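PDB 6GIO: amino acid amide racemase from Ochrobactrum anthropi, which belongs to the class-III aminotransferase family of fold-type I PLP enzymes and binds pyridoxal-5'-phosphate. Local coordinates for residues V346-V358 / A393-T405. Residues are numbered along the deposited sequence; the frame is centred on the assembly and turned at random.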
ATOM      1  N   VAL C 346      26.137  14.884  15.724  1.00 24.15           N
ATOM      2  CA  VAL C 346      24.958  14.259  16.258  1.00 23.03           C
ATOM      3  C   VAL C 346      23.890  15.302  16.032  1.00 23.40           C
ATOM      4  O   VAL C 346      24.002  16.413  16.540  1.00 22.21           O
ATOM      5  CB  VAL C 346      25.093  13.926  17.781  1.00 22.63           C
ATOM      6  CG1 VAL C 346      23.783  13.342  18.322  1.00 21.99           C
ATOM      7  CG2 VAL C 346      26.248  12.953  18.032  1.00 22.94           C
ATOM      8  N   ARG C 347      22.888  14.985  15.205  1.00 24.79           N
ATOM      9  CA  ARG C 347      21.876  16.013  14.823  1.00 24.76           C
ATOM     10  C   ARG C 347      20.519  15.362  14.814  1.00 24.23           C
ATOM     11  O   ARG C 347      20.391  14.148  14.914  1.00 22.92           O
ATOM     12  CB  ARG C 347      22.207  16.655  13.467  1.00 23.46           C
ATOM     13  CG  ARG C 347      22.499  15.660  12.336  1.00 25.31           C
ATOM     14  CD  ARG C 347      22.654  16.332  10.954  1.00 25.58           C
ATOM     15  NE  ARG C 347      22.931  15.314   9.936  1.00 24.66           N
ATOM     16  CZ  ARG C 347      24.144  14.980   9.504  1.00 23.32           C
ATOM     17  NH1 ARG C 347      25.211  15.587   9.958  1.00 24.42           N
ATOM     18  NH2 ARG C 347      24.298  14.018   8.624  1.00 23.64           N
ATOM     19  N   GLY C 348      19.492  16.169  14.735  1.00 23.34           N
ATOM     20  CA  GLY C 348      18.145  15.628  14.746  1.00 24.04           C
ATOM     21  C   GLY C 348      17.237  16.479  15.574  1.00 24.54           C
ATOM     22  O   GLY C 348      17.596  17.599  15.954  1.00 23.43           O
ATOM     23  N   ARG C 349      16.048  15.968  15.837  1.00 23.17           N
ATOM     24  CA  ARG C 349      15.203  16.568  16.834  1.00 22.16           C
ATOM     25  C   ARG C 349      14.558  15.474  17.612  1.00 22.59           C
ATOM     26  O   ARG C 349      14.092  14.486  17.013  1.00 23.89           O
ATOM     27  CB  ARG C 349      14.142  17.428  16.233  1.00 21.01           C
ATOM     28  CG  ARG C 349      14.608  18.536  15.358  1.00 22.19           C
ATOM     29  CD  ARG C 349      13.400  19.415  15.122  1.00 23.62           C
ATOM     30  NE  ARG C 349      13.637  20.548  14.226  1.00 25.23           N
ATOM     31  CZ  ARG C 349      14.075  21.740  14.607  1.00 27.59           C
ATOM     32  NH1 ARG C 349      14.381  21.961  15.877  1.00 30.07           N
ATOM     33  NH2 ARG C 349      14.220  22.721  13.714  1.00 27.80           N
ATOM     34  N   GLY C 350      14.490  15.661  18.932  1.00 21.24           N
ATOM     35  CA  GLY C 350      13.804  14.732  19.806  1.00 22.24           C
ATOM     36  C   GLY C 350      14.352  13.333  19.608  1.00 23.43           C
ATOM     37  O   GLY C 350      15.553  13.129  19.671  1.00 24.34           O
ATOM     38  N   LEU C 351      13.483  12.372  19.321  1.00 23.29           N
ATOM     39  CA  LEU C 351      13.925  10.995  19.104  1.00 22.76           C
ATOM     40  C   LEU C 351      14.144  10.618  17.616  1.00 23.40           C
ATOM     41  O   LEU C 351      14.101   9.443  17.235  1.00 21.42           O
ATOM     42  CB  LEU C 351      12.973  10.034  19.827  1.00 23.10           C
ATOM     43  CG  LEU C 351      13.151   9.990  21.360  1.00 24.20           C
ATOM     44  CD1 LEU C 351      11.956   9.318  21.993  1.00 24.45           C
ATOM     45  CD2 LEU C 351      14.449   9.290  21.775  1.00 26.58           C
ATOM     46  N   ALA C 352      14.398  11.632  16.787  1.00 23.79           N
ATOM     47  CA  ALA C 352      14.861  11.429  15.412  1.00 23.56           C
ATOM     48  C   ALA C 352      16.299  11.896  15.399  1.00 24.09           C
ATOM     49  O   ALA C 352      16.572  13.086  15.325  1.00 22.91           O
ATOM     50  CB  ALA C 352      14.018  12.220  14.419  1.00 23.43           C
ATOM     51  N   ILE C 353      17.220  10.938  15.487  1.00 22.54           N
ATOM     52  CA  ILE C 353      18.594  11.261  15.747  1.00 24.23           C
ATOM     53  C   ILE C 353      19.511  10.615  14.758  1.00 21.66           C
ATOM     54  O   ILE C 353      19.404   9.415  14.513  1.00 21.05           O
ATOM     55  CB  ILE C 353      18.995  10.818  17.195  1.00 26.08           C
ATOM     56  CG1 ILE C 353      18.230  11.668  18.199  1.00 27.11           C
ATOM     57  CG2 ILE C 353      20.494  10.956  17.421  1.00 25.80           C
ATOM     58  CD1 ILE C 353      18.072  11.007  19.565  1.00 30.09           C
ATOM     59  N   GLY C 354      20.430  11.423  14.226  1.00 20.43           N
ATOM     60  CA  GLY C 354      21.460  10.936  13.305  1.00 21.79           C
ATOM     61  C   GLY C 354      22.852  11.153  13.848  1.00 20.99           C
ATOM     62  O   GLY C 354      23.125  12.187  14.446  1.00 20.81           O
ATOM     63  N   VAL C 355      23.726  10.181  13.620  1.00 22.12           N
ATOM     64  CA  VAL C 355      25.140  10.312  13.943  1.00 23.85           C
ATOM     65  C   VAL C 355      26.025  10.204  12.702  1.00 22.81           C
ATOM     66  O   VAL C 355      26.188   9.131  12.137  1.00 23.97           O
ATOM     67  CB  VAL C 355      25.565   9.241  14.982  1.00 27.66           C
ATOM     68  CG1 VAL C 355      27.036   9.418  15.362  1.00 28.83           C
ATOM     69  CG2 VAL C 355      24.696   9.339  16.225  1.00 27.84           C
ATOM     70  N   ASP C 356      26.635  11.318  12.290  1.00 22.26           N
ATOM     71  CA  ASP C 356      27.377  11.383  11.040  1.00 21.54           C
ATOM     72  C   ASP C 356      28.842  10.890  11.218  1.00 23.20           C
ATOM     73  O   ASP C 356      29.636  11.508  11.941  1.00 24.04           O
ATOM     74  CB  ASP C 356      27.338  12.830  10.556  1.00 23.13           C
ATOM     75  CG  ASP C 356      27.769  12.960   9.143  1.00 23.90           C
ATOM     76  OD1 ASP C 356      28.830  12.391   8.808  1.00 24.62           O
ATOM     77  OD2 ASP C 356      27.011  13.574   8.369  1.00 22.04           O
ATOM     78  N   LEU C 357      29.186   9.762  10.620  1.00 22.27           N
ATOM     79  CA  LEU C 357      30.500   9.192  10.762  1.00 22.43           C
ATOM     80  C   LEU C 357      31.441   9.752   9.695  1.00 25.10           C
ATOM     81  O   LEU C 357      31.094   9.801   8.508  1.00 24.77           O
ATOM     82  CB  LEU C 357      30.449   7.672  10.623  1.00 22.07           C
ATOM     83  CG  LEU C 357      29.456   6.980  11.529  1.00 21.58           C
ATOM     84  CD1 LEU C 357      29.490   5.502  11.301  1.00 20.36           C
ATOM     85  CD2 LEU C 357      29.751   7.281  12.990  1.00 22.57           C
ATOM     86  N   VAL C 358      32.613  10.194  10.127  1.00 25.45           N
ATOM     87  CA  VAL C 358      33.575  10.845   9.227  1.00 26.05           C
ATOM     88  C   VAL C 358      34.957  10.199   9.328  1.00 27.13           C
ATOM     89  O   VAL C 358      35.400   9.855  10.408  1.00 26.47           O
ATOM     90  CB  VAL C 358      33.706  12.329   9.524  1.00 26.34           C
ATOM     91  CG1 VAL C 358      32.381  13.066   9.277  1.00 27.36           C
ATOM     92  CG2 VAL C 358      34.194  12.572  10.951  1.00 25.23           C
ATOM     93  N   ALA C 393      25.950   7.109   2.873  1.00 28.86           N
ATOM     94  CA  ALA C 393      25.911   5.825   3.567  1.00 30.10           C
ATOM     95  C   ALA C 393      26.727   5.789   4.886  1.00 30.61           C
ATOM     96  O   ALA C 393      27.365   4.769   5.214  1.00 29.85           O
ATOM     97  CB  ALA C 393      26.389   4.727   2.644  1.00 32.28           C
ATOM     98  N   ASN C 394      26.709   6.903   5.614  1.00 27.19           N
ATOM     99  CA  ASN C 394      27.588   7.102   6.759  1.00 26.30           C
ATOM    100  C   ASN C 394      26.897   7.718   8.000  1.00 24.97           C
ATOM    101  O   ASN C 394      27.575   8.113   8.935  1.00 24.48           O
ATOM    102  CB  ASN C 394      28.705   8.020   6.318  1.00 25.03           C
ATOM    103  CG  ASN C 394      28.220   9.426   6.117  1.00 25.85           C
ATOM    104  OD1 ASN C 394      27.275   9.653   5.337  1.00 24.33           O
ATOM    105  ND2 ASN C 394      28.846  10.384   6.818  1.00 22.38           N
ATOM    106  N   VAL C 395      25.567   7.862   7.990  1.00 25.50           N
ATOM    107  CA  VAL C 395      24.839   8.445   9.121  1.00 24.58           C
ATOM    108  C   VAL C 395      24.084   7.309   9.832  1.00 24.01           C
ATOM    109  O   VAL C 395      23.135   6.746   9.266  1.00 22.22           O
ATOM    110  CB  VAL C 395      23.797   9.523   8.684  1.00 25.00           C
ATOM    111  CG1 VAL C 395      23.217  10.205   9.907  1.00 25.69           C
ATOM    112  CG2 VAL C 395      24.388  10.584   7.797  1.00 24.55           C
ATOM    113  N   LEU C 396      24.503   6.976  11.063  1.00 23.51           N
ATOM    114  CA  LEU C 396      23.776   6.057  11.896  1.00 22.41           C
ATOM    115  C   LEU C 396      22.440   6.701  12.192  1.00 23.66           C
ATOM    116  O   LEU C 396      22.379   7.877  12.550  1.00 23.65           O
ATOM    117  CB  LEU C 396      24.515   5.772  13.200  1.00 23.35           C
ATOM    118  CG  LEU C 396      25.934   5.217  13.108  1.00 23.57           C
ATOM    119  CD1 LEU C 396      26.446   4.951  14.493  1.00 23.78           C
ATOM    120  CD2 LEU C 396      26.008   4.005  12.224  1.00 23.83           C
ATOM    121  N   GLU C 397      21.373   5.920  12.029  1.00 25.80           N
ATOM    122  CA  GLU C 397      20.001   6.366  12.295  1.00 27.11           C
ATOM    123  C   GLU C 397      19.442   5.731  13.584  1.00 25.08           C
ATOM    124  O   GLU C 397      19.524   4.496  13.775  1.00 24.50           O
ATOM    125  CB  GLU C 397      19.077   5.976  11.122  1.00 30.17           C
ATOM    126  CG  GLU C 397      17.608   6.213  11.444  1.00 33.28           C
ATOM    127  CD  GLU C 397      16.703   6.112  10.236  1.00 36.96           C
ATOM    128  OE1 GLU C 397      16.037   5.091  10.043  1.00 39.24           O
ATOM    129  OE2 GLU C 397      16.628   7.083   9.495  1.00 43.35           O
ATOM    130  N   PHE C 398      18.891   6.579  14.449  1.00 23.07           N
ATOM    131  CA  PHE C 398      18.225   6.146  15.687  1.00 22.33           C
ATOM    132  C   PHE C 398      16.813   6.711  15.692  1.00 23.74           C
ATOM    133  O   PHE C 398      16.600   7.943  15.809  1.00 23.52           O
ATOM    134  CB  PHE C 398      19.005   6.577  16.933  1.00 23.82           C
ATOM    135  CG  PHE C 398      20.407   6.015  16.981  1.00 23.94           C
ATOM    136  CD1 PHE C 398      20.625   4.684  17.254  1.00 25.93           C
ATOM    137  CD2 PHE C 398      21.485   6.803  16.692  1.00 25.08           C
ATOM    138  CE1 PHE C 398      21.914   4.134  17.252  1.00 26.01           C
ATOM    139  CE2 PHE C 398      22.775   6.268  16.695  1.00 27.34           C
ATOM    140  CZ  PHE C 398      22.996   4.931  16.978  1.00 25.20           C
ATOM    141  N   MET C 399      15.859   5.805  15.515  1.00 21.99           N
ATOM    142  CA  MET C 399      14.431   6.127  15.460  1.00 24.67           C
ATOM    143  C   MET C 399      13.714   5.218  16.432  1.00 22.72           C
ATOM    144  O   MET C 399      12.856   4.457  16.036  1.00 23.34           O
ATOM    145  CB  MET C 399      13.912   5.868  14.032  1.00 25.36           C
ATOM    146  CG  MET C 399      14.483   6.858  13.020  1.00 26.98           C
ATOM    147  SD  MET C 399      13.657   8.463  13.128  1.00 29.21           S
ATOM    148  CE  MET C 399      12.047   8.071  12.491  1.00 31.68           C
ATOM    149  N   PRO C 400      14.112   5.237  17.709  1.00 24.55           N
ATOM    150  CA  PRO C 400      13.525   4.228  18.598  1.00 23.18           C
ATOM    151  C   PRO C 400      12.039   4.500  18.875  1.00 22.63           C
ATOM    152  O   PRO C 400      11.572   5.641  18.684  1.00 21.31           O
ATOM    153  CB  PRO C 400      14.346   4.368  19.885  1.00 25.45           C
ATOM    154  CG  PRO C 400      14.889   5.765  19.872  1.00 26.50           C
ATOM    155  CD  PRO C 400      15.060   6.124  18.419  1.00 26.82           C
ATOM    156  N   PRO C 401      11.321   3.490  19.408  1.00 21.40           N
ATOM    157  CA  PRO C 401       9.968   3.734  19.912  1.00 21.74           C
ATOM    158  C   PRO C 401       9.949   4.920  20.889  1.00 22.94           C
ATOM    159  O   PRO C 401      10.923   5.146  21.648  1.00 25.03           O
ATOM    160  CB  PRO C 401       9.637   2.436  20.622  1.00 21.51           C
ATOM    161  CG  PRO C 401      10.492   1.410  19.959  1.00 21.00           C
ATOM    162  CD  PRO C 401      11.778   2.125  19.717  1.00 20.56           C
ATOM    163  N   LEU C 402       8.891   5.704  20.825  1.00 21.93           N
ATOM    164  CA  LEU C 402       8.738   6.864  21.664  1.00 23.34           C
ATOM    165  C   LEU C 402       8.657   6.467  23.140  1.00 25.53           C
ATOM    166  O   LEU C 402       8.789   7.305  24.033  1.00 26.66           O
ATOM    167  CB  LEU C 402       7.456   7.600  21.264  1.00 23.37           C
ATOM    168  CG  LEU C 402       7.448   8.185  19.841  1.00 25.12           C
ATOM    169  CD1 LEU C 402       6.331   9.224  19.672  1.00 26.20           C
ATOM    170  CD2 LEU C 402       8.768   8.822  19.504  1.00 25.47           C
ATOM    171  N   THR C 403       8.427   5.179  23.377  1.00 24.55           N
ATOM    172  CA  THR C 403       8.355   4.631  24.714  1.00 25.95           C
ATOM    173  C   THR C 403       9.711   4.221  25.270  1.00 26.23           C
ATOM    174  O   THR C 403       9.778   3.589  26.323  1.00 24.80           O
ATOM    175  CB  THR C 403       7.436   3.392  24.701  1.00 24.39           C
ATOM    176  OG1 THR C 403       7.829   2.540  23.627  1.00 22.36           O
ATOM    177  CG2 THR C 403       5.964   3.835  24.488  1.00 24.25           C
ATOM    178  N   LEU C 404      10.783   4.585  24.577  1.00 27.08           N
ATOM    179  CA  LEU C 404      12.131   4.292  25.030  1.00 26.00           C
ATOM    180  C   LEU C 404      12.341   4.795  26.477  1.00 26.92           C
ATOM    181  O   LEU C 404      12.033   5.954  26.805  1.00 24.41           O
ATOM    182  CB  LEU C 404      13.156   4.910  24.080  1.00 24.32           C
ATOM    183  CG  LEU C 404      14.613   4.473  24.284  1.00 25.55           C
ATOM    184  CD1 LEU C 404      14.849   3.025  23.865  1.00 25.69           C
ATOM    185  CD2 LEU C 404      15.555   5.419  23.552  1.00 27.95           C
ATOM    186  N   THR C 405      12.853   3.919  27.344  1.00 27.01           N
ATOM    187  CA  THR C 405      13.058   4.304  28.777  1.00 29.80           C
ATOM    188  C   THR C 405      14.440   4.912  29.018  1.00 29.61           C
ATOM    189  O   THR C 405      15.356   4.773  28.193  1.00 29.88           O
ATOM    190  CB  THR C 405      12.849   3.117  29.741  1.00 27.68           C
ATOM    191  OG1 THR C 405      13.877   2.143  29.555  1.00 25.07           O
ATOM    192  CG2 THR C 405      11.507   2.480  29.506  1.00 28.10           C
TER
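Ile353 and Phe398 pair through both backbone amides, Ile353 N to Phe398 O at 3.1 Å and Phe398 N to Ile353 O at 2.9 Å, the closed ring of an antiparallel hydrogen-bonded pair. Val355 and Leu396 repeat it two residues on, and Leu357 N donates to Asn394 O, so the strands 352-357 and 395-398 (162° between directions) are bonded along their shared length. Asn394 finishes the ladder with its side chain: with CG between the backbone N and the carbonyl carbon (chi1 71°), ND2 donates almost straight (175°) to Leu357 O, which lies in the amide plane. Asp356 OD2 takes its bonds from arginines: NH1 and NH2 of Arg347, the latter at 2.8 Å, meet it on its anti side, and Arg174 adds a second salt bridge. Arg347 shares NH1 with Asp345 and NH2 with Gly212 O. The same NH2 lies 3.5 Å from Val395 CG2. On the other face of the sheet Val355 CG2 meets the Phe398 ring at its edge, 3.7 Å from CE2. Past the strands, Leu351 CD2 touches Pro400 CG at 4.0 Å, while Arg246 donates to both Leu351 O and Pro400 O. Glu397 is salt-bridged to Lys241 of the PLP pocket. Strand 395-398 thus extends the 343-349/352-357 beta hairpin, closed by a type II' turn; strand 384-389 follows, and helices 318-339 and 369-382 pack against the face bearing Ile353 and Leu396.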